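Tudor domain-containing protein 1 (Homo sapiens, PDB 5M9N) probably helps repress transposable elements during spermatogenesis, acting in the piRNA pathway through Tudor domains, one of them in this fragment, that bind arginine-methylated Piwi proteins. Local coordinates at residues Glu124-Ser127 / Leu128-Cys132; Glu63-Ala66 / Ser67-Lys70; Ala106-Ser109 / Glu110-Leu114. All coordinates share one frame; numbering follows the deposited sequence.

Contact 1. Residues Glu124-Ser127 / Leu128-Cys132; sequences EILS and LMRLC
Ser127 ends a strand and bonds the turn after it through both its hydroxyl and its carbonyl. Its OG lies anti to the backbone N (chi1 178°), which swings the hydroxyl forward over the next residues. There Ser127 OG accepts a hydrogen bond from Met129 N at 3.2 Å, with an angle of 154° at the hydrogen. The carbonyl of the same residue takes the next amide: Arg130 N donates to Ser127 O at 2.8 Å. The CG of Met129 lies alongside the hydroxyl, 3.5 Å from Ser127 OG.

Leu126 packs against the far end of the turn. Leu126 CD1 lies 4.2 Å from Arg130 CB and 4.3 Å from Leu131 CD2. Its other methyl, CD2, approaches the Arg130 guanidinium obliquely. The Arg130 chain bends at chi3, and its NH2 forms a salt bridge with Asp97 and a hydrogen bond with Gln92 O. Leu126 and Leu131 both rest on Ala91 of strand 88-92. Past Leu131, Cys132 is joined to Cys72 by a disulfide.

This is an ST turn, leading into the 3-10 segment 128-130. It links strands 123-127 and 131-132, the two outer strands of the five-stranded antiparallel sheet of the Tudor domain, as in the SH3-like barrel.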
ATOM      1  N   GLU A 124       7.449  -7.268  -4.482  1.00 24.38           N
ATOM      2  CA  GLU A 124       8.066  -8.454  -5.056  1.00 24.68           C
ATOM      3  C   GLU A 124       9.432  -8.107  -5.655  1.00 24.70           C
ATOM      4  O   GLU A 124       9.792  -6.951  -5.706  1.00 24.24           O
ATOM      5  CB  GLU A 124       7.228  -9.115  -6.139  1.00 25.19           C
ATOM      6  CG  GLU A 124       6.950  -8.287  -7.364  1.00 25.03           C
ATOM      7  CD  GLU A 124       5.901  -8.965  -8.281  1.00 25.47           C
ATOM      8  OE1 GLU A 124       5.765 -10.199  -8.242  1.00 26.36           O
ATOM      9  OE2 GLU A 124       5.269  -8.253  -9.050  1.00 24.72           O
ATOM     10  N   ILE A 125      10.120  -9.132  -6.121  1.00 25.25           N
ATOM     11  CA  ILE A 125      11.386  -8.968  -6.832  1.00 25.88           C
ATOM     12  C   ILE A 125      11.161  -9.235  -8.290  1.00 26.31           C
ATOM     13  O   ILE A 125      10.607 -10.258  -8.655  1.00 27.32           O
ATOM     14  CB  ILE A 125      12.472  -9.889  -6.240  1.00 26.06           C
ATOM     15  CG1 ILE A 125      12.789  -9.402  -4.842  1.00 25.86           C
ATOM     16  CG2 ILE A 125      13.745  -9.864  -7.101  1.00 26.46           C
ATOM     17  CD1 ILE A 125      13.554 -10.439  -4.037  1.00 26.54           C
ATOM     18  N   LEU A 126      11.561  -8.287  -9.111  1.00 26.48           N
ATOM     19  CA  LEU A 126      11.311  -8.310 -10.528  1.00 26.89           C
ATOM     20  C   LEU A 126      12.608  -8.134 -11.318  1.00 27.47           C
ATOM     21  O   LEU A 126      13.449  -7.316 -10.964  1.00 26.60           O
ATOM     22  CB  LEU A 126      10.377  -7.185 -10.920  1.00 27.00           C
ATOM     23  CG  LEU A 126       8.950  -7.287 -10.374  1.00 27.06           C
ATOM     24  CD1 LEU A 126       8.134  -6.117 -10.899  1.00 27.27           C
ATOM     25  CD2 LEU A 126       8.308  -8.581 -10.822  1.00 27.62           C
ATOM     26  N   SER A 127      12.683  -8.892 -12.407  1.00 28.36           N
ATOM     27  CA  SER A 127      13.560  -8.585 -13.504  1.00 29.52           C
ATOM     28  C   SER A 127      13.467  -7.111 -13.915  1.00 29.41           C
ATOM     29  O   SER A 127      12.360  -6.550 -14.019  1.00 28.65           O
ATOM     30  CB  SER A 127      13.150  -9.473 -14.677  1.00 30.56           C
ATOM     31  OG  SER A 127      13.949  -9.173 -15.802  1.00 32.10           O
ATOM     32  N   LEU A 128      14.604  -6.486 -14.214  1.00 30.01           N
ATOM     33  CA  LEU A 128      14.625  -5.145 -14.842  1.00 30.48           C
ATOM     34  C   LEU A 128      13.791  -5.010 -16.126  1.00 31.23           C
ATOM     35  O   LEU A 128      13.313  -3.909 -16.449  1.00 30.23           O
ATOM     36  CB  LEU A 128      16.071  -4.678 -15.105  1.00 31.55           C
ATOM     37  CG  LEU A 128      16.986  -4.434 -13.909  1.00 31.30           C
ATOM     38  CD1 LEU A 128      18.374  -4.039 -14.391  1.00 32.51           C
ATOM     39  CD2 LEU A 128      16.499  -3.324 -13.048  1.00 31.01           C
ATOM     40  N   MET A 129      13.571  -6.127 -16.821  1.00 32.45           N
ATOM     41  CA  MET A 129      12.739  -6.123 -17.999  1.00 34.37           C
ATOM     42  C   MET A 129      11.273  -5.760 -17.623  1.00 33.76           C
ATOM     43  O   MET A 129      10.546  -5.314 -18.482  1.00 33.54           O
ATOM     44  CB  MET A 129      12.775  -7.477 -18.703  1.00 36.70           C
ATOM     45  CG  MET A 129      14.155  -8.015 -19.062  1.00 39.55           C
ATOM     46  SD  MET A 129      14.715  -7.174 -20.545  1.00 44.17           S
ATOM     47  CE  MET A 129      16.442  -7.731 -20.628  1.00 45.53           C
ATOM     48  N   ARG A 130      10.878  -5.897 -16.347  1.00 33.02           N
ATOM     49  CA  ARG A 130       9.485  -5.617 -15.909  1.00 33.36           C
ATOM     50  C   ARG A 130       9.401  -4.221 -15.296  1.00 32.99           C
ATOM     51  O   ARG A 130       8.353  -3.844 -14.767  1.00 32.01           O
ATOM     52  CB  ARG A 130       8.940  -6.770 -14.998  1.00 33.56           C
ATOM     53  CG  ARG A 130       8.724  -8.034 -15.840  1.00 34.76           C
ATOM     54  CD  ARG A 130       8.404  -9.363 -15.155  1.00 35.43           C
ATOM     55  NE  ARG A 130       7.046  -9.326 -14.798  1.00 36.57           N
ATOM     56  CZ  ARG A 130       6.042 -10.084 -15.214  1.00 36.28           C
ATOM     57  NH1 ARG A 130       6.150 -11.165 -15.984  1.00 37.06           N
ATOM     58  NH2 ARG A 130       4.888  -9.725 -14.787  1.00 35.96           N
ATOM     59  N   LEU A 131      10.474  -3.417 -15.400  1.00 32.56           N
ATOM     60  CA  LEU A 131      10.389  -2.007 -14.973  1.00 32.89           C
ATOM     61  C   LEU A 131      10.473  -1.099 -16.201  1.00 34.05           C
ATOM     62  O   LEU A 131      11.134  -1.477 -17.129  1.00 34.11           O
ATOM     63  CB  LEU A 131      11.445  -1.636 -13.966  1.00 33.10           C
ATOM     64  CG  LEU A 131      11.685  -2.635 -12.823  1.00 33.63           C
ATOM     65  CD1 LEU A 131      12.973  -2.276 -12.057  1.00 33.94           C
ATOM     66  CD2 LEU A 131      10.493  -2.679 -11.912  1.00 32.78           C
ATOM     67  N   CYS A 132       9.835   0.081 -16.132  1.00 34.03           N
ATOM     68  CA  CYS A 132       9.572   1.087 -17.206  1.00 35.86           C
ATOM     69  C   CYS A 132       9.890   2.382 -16.387  1.00 33.34           C
ATOM     70  O   CYS A 132       9.494   2.477 -15.205  1.00 32.34           O
ATOM     71  CB  CYS A 132       7.992   0.868 -17.740  1.00 38.28           C
ATOM     72  SG  CYS A 132       6.618   2.068 -18.224  1.00 50.21           S
TER

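Contact 2. Residues Glu63-Ala66 / Ser67-Lys70; sequences ELQA and SLSK
Ser67 turns its hydroxyl back along the helix onto the carbonyl of Glu63, one turn earlier. With OG anti to the carbonyl carbon (chi1 -60°), Ser67 OG reaches Glu63 O at 3.2 Å. Ser67 N donates to Glu63 O at 3.0 Å. Glu63 O thus accepts two bonds, one from each face of its plane.

Leu64 and Leu68 form the apolar contact of this turn. The two side chains cross obliquely, and Leu68 CD1 lies 3.9 Å from Leu64 CG. In Leu64 the branch stands anti to the backbone N (chi1 176°), which brings CG beside the carbonyl carbon and onward to the next turn. The CG of Leu68 also packs on the backbone, 3.6 Å from Leu64 O. Both leucines touch Arg101 of strand 99-109, and Leu68 also meets Leu138.

Ser69 and Lys70 stay close to the earlier turn through their CB atoms. Ser69 CB is 3.4 Å from Gln65 O, and Lys70 CB is 3.5 Å from Ala66 O. Beyond CG the lysine chain is extended and leads away.

Backbone bonds run from each of residues 67-70 to the carbonyl four positions earlier. This is the i to i+4 pattern of a regular alpha helix, here amphipathic: Leu64 and Leu68 pack on strand 99-109 and nearby loops of the Tudor domain, while Glu63, Ala66 and Lys70 are exposed.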
ATOM      1  N   GLU A  63      -8.547   3.816 -13.536  1.00 38.44           N
ATOM      2  CA  GLU A  63      -8.197   4.847 -14.516  1.00 40.01           C
ATOM      3  C   GLU A  63      -6.667   5.008 -14.653  1.00 38.39           C
ATOM      4  O   GLU A  63      -6.120   5.067 -15.762  1.00 36.67           O
ATOM      5  CB  GLU A  63      -8.861   6.166 -14.103  1.00 43.16           C
ATOM      6  CG  GLU A  63      -8.196   7.449 -14.584  1.00 46.88           C
ATOM      7  CD  GLU A  63      -9.153   8.627 -14.689  1.00 51.55           C
ATOM      8  OE1 GLU A  63     -10.297   8.578 -14.139  1.00 53.79           O
ATOM      9  OE2 GLU A  63      -8.751   9.615 -15.358  1.00 57.06           O
ATOM     10  N   LEU A  64      -5.998   5.050 -13.513  1.00 37.11           N
ATOM     11  CA  LEU A  64      -4.517   5.139 -13.492  1.00 36.12           C
ATOM     12  C   LEU A  64      -3.914   3.960 -14.199  1.00 35.84           C
ATOM     13  O   LEU A  64      -3.054   4.100 -15.050  1.00 36.05           O
ATOM     14  CB  LEU A  64      -4.031   5.191 -12.051  1.00 35.76           C
ATOM     15  CG  LEU A  64      -2.528   5.195 -11.816  1.00 35.70           C
ATOM     16  CD1 LEU A  64      -1.868   6.360 -12.530  1.00 36.02           C
ATOM     17  CD2 LEU A  64      -2.279   5.265 -10.329  1.00 35.73           C
ATOM     18  N   GLN A  65      -4.354   2.785 -13.813  1.00 36.92           N
ATOM     19  CA  GLN A  65      -3.923   1.541 -14.417  1.00 38.54           C
ATOM     20  C   GLN A  65      -4.149   1.488 -15.924  1.00 38.13           C
ATOM     21  O   GLN A  65      -3.320   0.957 -16.639  1.00 38.21           O
ATOM     22  CB  GLN A  65      -4.631   0.359 -13.752  1.00 41.22           C
ATOM     23  CG  GLN A  65      -4.370   0.261 -12.231  1.00 42.59           C
ATOM     24  CD  GLN A  65      -2.910  -0.030 -11.947  1.00 42.86           C
ATOM     25  OE1 GLN A  65      -2.405  -1.029 -12.448  1.00 45.81           O
ATOM     26  NE2 GLN A  65      -2.222   0.845 -11.186  1.00 40.90           N
ATOM     27  N   ALA A  66      -5.256   2.057 -16.418  1.00 37.66           N
ATOM     28  CA  ALA A  66      -5.443   2.154 -17.869  1.00 36.89           C
ATOM     29  C   ALA A  66      -4.410   3.093 -18.492  1.00 35.48           C
ATOM     30  O   ALA A  66      -3.863   2.796 -19.559  1.00 33.87           O
ATOM     31  CB  ALA A  66      -6.854   2.643 -18.187  1.00 37.72           C
ATOM     32  N   SER A  67      -4.160   4.228 -17.838  1.00 34.12           N
ATOM     33  CA  SER A  67      -3.180   5.171 -18.356  1.00 34.46           C
ATOM     34  C   SER A  67      -1.783   4.591 -18.352  1.00 34.06           C
ATOM     35  O   SER A  67      -0.980   4.819 -19.275  1.00 34.34           O
ATOM     36  CB  SER A  67      -3.167   6.426 -17.531  1.00 34.24           C
ATOM     37  OG  SER A  67      -4.410   7.023 -17.560  1.00 34.61           O
ATOM     38  N   LEU A  68      -1.489   3.836 -17.308  1.00 33.95           N
ATOM     39  CA  LEU A  68      -0.149   3.228 -17.159  1.00 34.01           C
ATOM     40  C   LEU A  68       0.114   2.199 -18.284  1.00 35.64           C
ATOM     41  O   LEU A  68       1.202   2.102 -18.805  1.00 35.51           O
ATOM     42  CB  LEU A  68      -0.021   2.578 -15.780  1.00 32.99           C
ATOM     43  CG  LEU A  68       0.452   3.490 -14.651  1.00 32.51           C
ATOM     44  CD1 LEU A  68       0.194   2.848 -13.282  1.00 32.46           C
ATOM     45  CD2 LEU A  68       1.940   3.833 -14.804  1.00 32.98           C
ATOM     46  N   SER A  69      -0.925   1.436 -18.604  1.00 37.77           N
ATOM     47  CA  SER A  69      -0.898   0.404 -19.627  1.00 39.93           C
ATOM     48  C   SER A  69      -0.711   1.056 -20.979  1.00 40.25           C
ATOM     49  O   SER A  69       0.117   0.634 -21.766  1.00 42.88           O
ATOM     50  CB  SER A  69      -2.245  -0.340 -19.617  1.00 41.63           C
ATOM     51  OG  SER A  69      -2.355  -1.135 -20.792  1.00 45.55           O
ATOM     52  N   LYS A  70      -1.461   2.112 -21.239  1.00 39.39           N
ATOM     53  CA  LYS A  70      -1.315   2.841 -22.475  1.00 40.28           C
ATOM     54  C   LYS A  70       0.074   3.440 -22.660  1.00 39.73           C
ATOM     55  O   LYS A  70       0.653   3.377 -23.742  1.00 40.03           O
ATOM     56  CB  LYS A  70      -2.349   3.949 -22.500  1.00 41.83           C
ATOM     57  CG  LYS A  70      -2.335   4.724 -23.794  1.00 44.01           C
ATOM     58  CD  LYS A  70      -3.477   5.706 -23.823  1.00 45.51           C
ATOM     59  CE  LYS A  70      -3.423   6.552 -25.095  1.00 47.13           C
ATOM     60  NZ  LYS A  70      -4.531   7.566 -25.098  1.00 48.72           N
TER

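Contact 3. Residues Ala106-Ser109 / Glu110-Leu114; sequences AYAS and EESVL
The chain doubles back antiparallel, with Ala106 and Leu114 as a hydrogen-bonded pair, Tyr107 and Val113 as a non-hydrogen-bonded pair, and a corner at Ala108. Leu114 N donates to Ala106 O at 2.7 Å, and Ala108 N donates to Ser112 O at 2.9 Å. Ser109 N adds a weak bond to Ser112 O.

Tyr107 and Val113 share one face of the hairpin. The CG2 methyl of Val113 sits over the centre of the tyrosine ring, 3.7 Å from its centroid and 13° off the ring normal, a clear CH-pi contact. Val113 CG2 stands anti to its carbonyl carbon, while Val113 CG1, anti to the backbone N, lies 3.2 Å from Ala106 O. The far end of the ring is held too, since Tyr107 OH bonds Pro83 O.

On the other face the two serine hydroxyls meet. Ser109 OG and Ser112 OG are 2.5 Å apart, a very short separation for a hydrogen bond, and either could be the donor. Ser109 OG also accepts from Glu111 N at 3.3 Å, within the loop that closes the hairpin. Ala106 CB faces Leu114 CB on this side.

The hairpin joins strands 99-109 and 112-117. Strand 123-127 flanks the second of these, with Ile125 touching Ala108, Ser112 and Leu114, and Val113 reaches back to Val104.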
ATOM      1  N   ALA A 106      15.459  -1.752  -3.369  1.00 26.56           N
ATOM      2  CA  ALA A 106      16.775  -2.394  -3.284  1.00 26.84           C
ATOM      3  C   ALA A 106      16.999  -3.169  -4.560  1.00 27.07           C
ATOM      4  O   ALA A 106      16.041  -3.683  -5.190  1.00 26.40           O
ATOM      5  CB  ALA A 106      16.866  -3.337  -2.070  1.00 26.62           C
ATOM      6  N   TYR A 107      18.265  -3.293  -4.965  1.00 27.42           N
ATOM      7  CA  TYR A 107      18.564  -4.246  -6.013  1.00 27.97           C
ATOM      8  C   TYR A 107      18.760  -5.605  -5.363  1.00 28.41           C
ATOM      9  O   TYR A 107      19.510  -5.738  -4.369  1.00 28.72           O
ATOM     10  CB  TYR A 107      19.807  -3.817  -6.829  1.00 28.91           C
ATOM     11  CG  TYR A 107      19.465  -2.886  -7.932  1.00 29.04           C
ATOM     12  CD1 TYR A 107      19.041  -1.618  -7.655  1.00 29.26           C
ATOM     13  CD2 TYR A 107      19.572  -3.276  -9.264  1.00 29.79           C
ATOM     14  CE1 TYR A 107      18.658  -0.738  -8.671  1.00 29.69           C
ATOM     15  CE2 TYR A 107      19.233  -2.415 -10.296  1.00 30.20           C
ATOM     16  CZ  TYR A 107      18.750  -1.136  -9.988  1.00 30.26           C
ATOM     17  OH  TYR A 107      18.417  -0.231 -11.012  1.00 31.14           O
ATOM     18  N   ALA A 108      18.116  -6.629  -5.915  1.00 28.68           N
ATOM     19  CA  ALA A 108      18.334  -8.026  -5.477  1.00 29.56           C
ATOM     20  C   ALA A 108      19.525  -8.709  -6.174  1.00 30.74           C
ATOM     21  O   ALA A 108      20.098  -9.643  -5.638  1.00 31.25           O
ATOM     22  CB  ALA A 108      17.112  -8.856  -5.698  1.00 29.22           C
ATOM     23  N   SER A 109      19.808  -8.299  -7.389  1.00 31.63           N
ATOM     24  CA  SER A 109      21.023  -8.724  -8.101  1.00 33.30           C
ATOM     25  C   SER A 109      21.351  -7.569  -9.038  1.00 33.80           C
ATOM     26  O   SER A 109      20.732  -6.489  -9.000  1.00 32.66           O
ATOM     27  CB  SER A 109      20.721 -10.020  -8.909  1.00 34.07           C
ATOM     28  OG  SER A 109      19.645  -9.801  -9.865  1.00 33.75           O
ATOM     29  N   GLU A 110      22.241  -7.823  -9.976  1.00 35.61           N
ATOM     30  CA  GLU A 110      22.546  -6.829 -10.983  1.00 36.62           C
ATOM     31  C   GLU A 110      21.394  -6.593 -11.907  1.00 35.77           C
ATOM     32  O   GLU A 110      21.346  -5.531 -12.477  1.00 35.81           O
ATOM     33  CB  GLU A 110      23.771  -7.231 -11.813  1.00 38.72           C
ATOM     34  CG  GLU A 110      25.021  -7.434 -10.967  1.00 40.75           C
ATOM     35  CD  GLU A 110      25.701  -6.141 -10.569  1.00 42.88           C
ATOM     36  OE1 GLU A 110      25.117  -5.058 -10.721  1.00 43.97           O
ATOM     37  OE2 GLU A 110      26.895  -6.195 -10.153  1.00 48.21           O
ATOM     38  N   GLU A 111      20.540  -7.593 -12.116  1.00 35.54           N
ATOM     39  CA  GLU A 111      19.433  -7.508 -13.063  1.00 35.98           C
ATOM     40  C   GLU A 111      17.993  -7.620 -12.466  1.00 33.65           C
ATOM     41  O   GLU A 111      17.048  -7.770 -13.211  1.00 33.20           O
ATOM     42  CB  GLU A 111      19.656  -8.586 -14.142  1.00 38.88           C
ATOM     43  CG  GLU A 111      21.112  -8.606 -14.729  1.00 42.49           C
ATOM     44  CD  GLU A 111      21.520  -7.309 -15.476  1.00 45.10           C
ATOM     45  OE1 GLU A 111      20.625  -6.487 -15.825  1.00 47.51           O
ATOM     46  OE2 GLU A 111      22.755  -7.100 -15.743  1.00 49.52           O
ATOM     47  N   SER A 112      17.832  -7.453 -11.155  1.00 31.86           N
ATOM     48  CA  SER A 112      16.550  -7.674 -10.489  1.00 30.32           C
ATOM     49  C   SER A 112      16.422  -6.711  -9.315  1.00 28.98           C
ATOM     50  O   SER A 112      17.427  -6.298  -8.747  1.00 28.54           O
ATOM     51  CB  SER A 112      16.380  -9.149 -10.074  1.00 30.52           C
ATOM     52  OG  SER A 112      17.286  -9.523  -9.063  1.00 30.71           O
ATOM     53  N   VAL A 113      15.196  -6.262  -9.031  1.00 27.13           N
ATOM     54  CA  VAL A 113      14.977  -5.226  -8.018  1.00 26.33           C
ATOM     55  C   VAL A 113      13.818  -5.594  -7.095  1.00 25.51           C
ATOM     56  O   VAL A 113      12.806  -6.089  -7.590  1.00 25.67           O
ATOM     57  CB  VAL A 113      14.690  -3.907  -8.721  1.00 26.27           C
ATOM     58  CG1 VAL A 113      14.437  -2.762  -7.771  1.00 26.28           C
ATOM     59  CG2 VAL A 113      15.825  -3.503  -9.607  1.00 26.87           C
ATOM     60  N   LEU A 114      13.942  -5.300  -5.802  1.00 25.03           N
ATOM     61  CA  LEU A 114      12.829  -5.409  -4.840  1.00 24.62           C
ATOM     62  C   LEU A 114      11.997  -4.145  -5.004  1.00 23.86           C
ATOM     63  O   LEU A 114      12.552  -3.060  -4.932  1.00 23.64           O
ATOM     64  CB  LEU A 114      13.366  -5.538  -3.444  1.00 24.98           C
ATOM     65  CG  LEU A 114      12.324  -5.578  -2.350  1.00 24.74           C
ATOM     66  CD1 LEU A 114      11.482  -6.830  -2.461  1.00 24.87           C
ATOM     67  CD2 LEU A 114      13.007  -5.494  -1.005  1.00 25.02           C
TER

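How the contacts relate
All three contacts are local and belong to the Tudor domain. Contacts 1 and 3 are neighbours in one antiparallel sheet, with centres about 8 Å apart. A probable hydrogen bond from Val113 N to Leu126 O pairs strands 112-117 and 123-127, and one from Leu128 N to Glu111 O continues the pairing just past their ends. Contact 2 lies on helix 58-73, its centre about 18 Å from that of contact 1. Contact 3 is a surface hairpin, whereas contacts 1 and 2 are partly buried, each with two buried leucines. Serine hydroxyls serve all three: accepting one amide in contact 1, donating to a helical carbonyl in contact 2, and in contact 3 meeting a second hydroxyl while also accepting an amide.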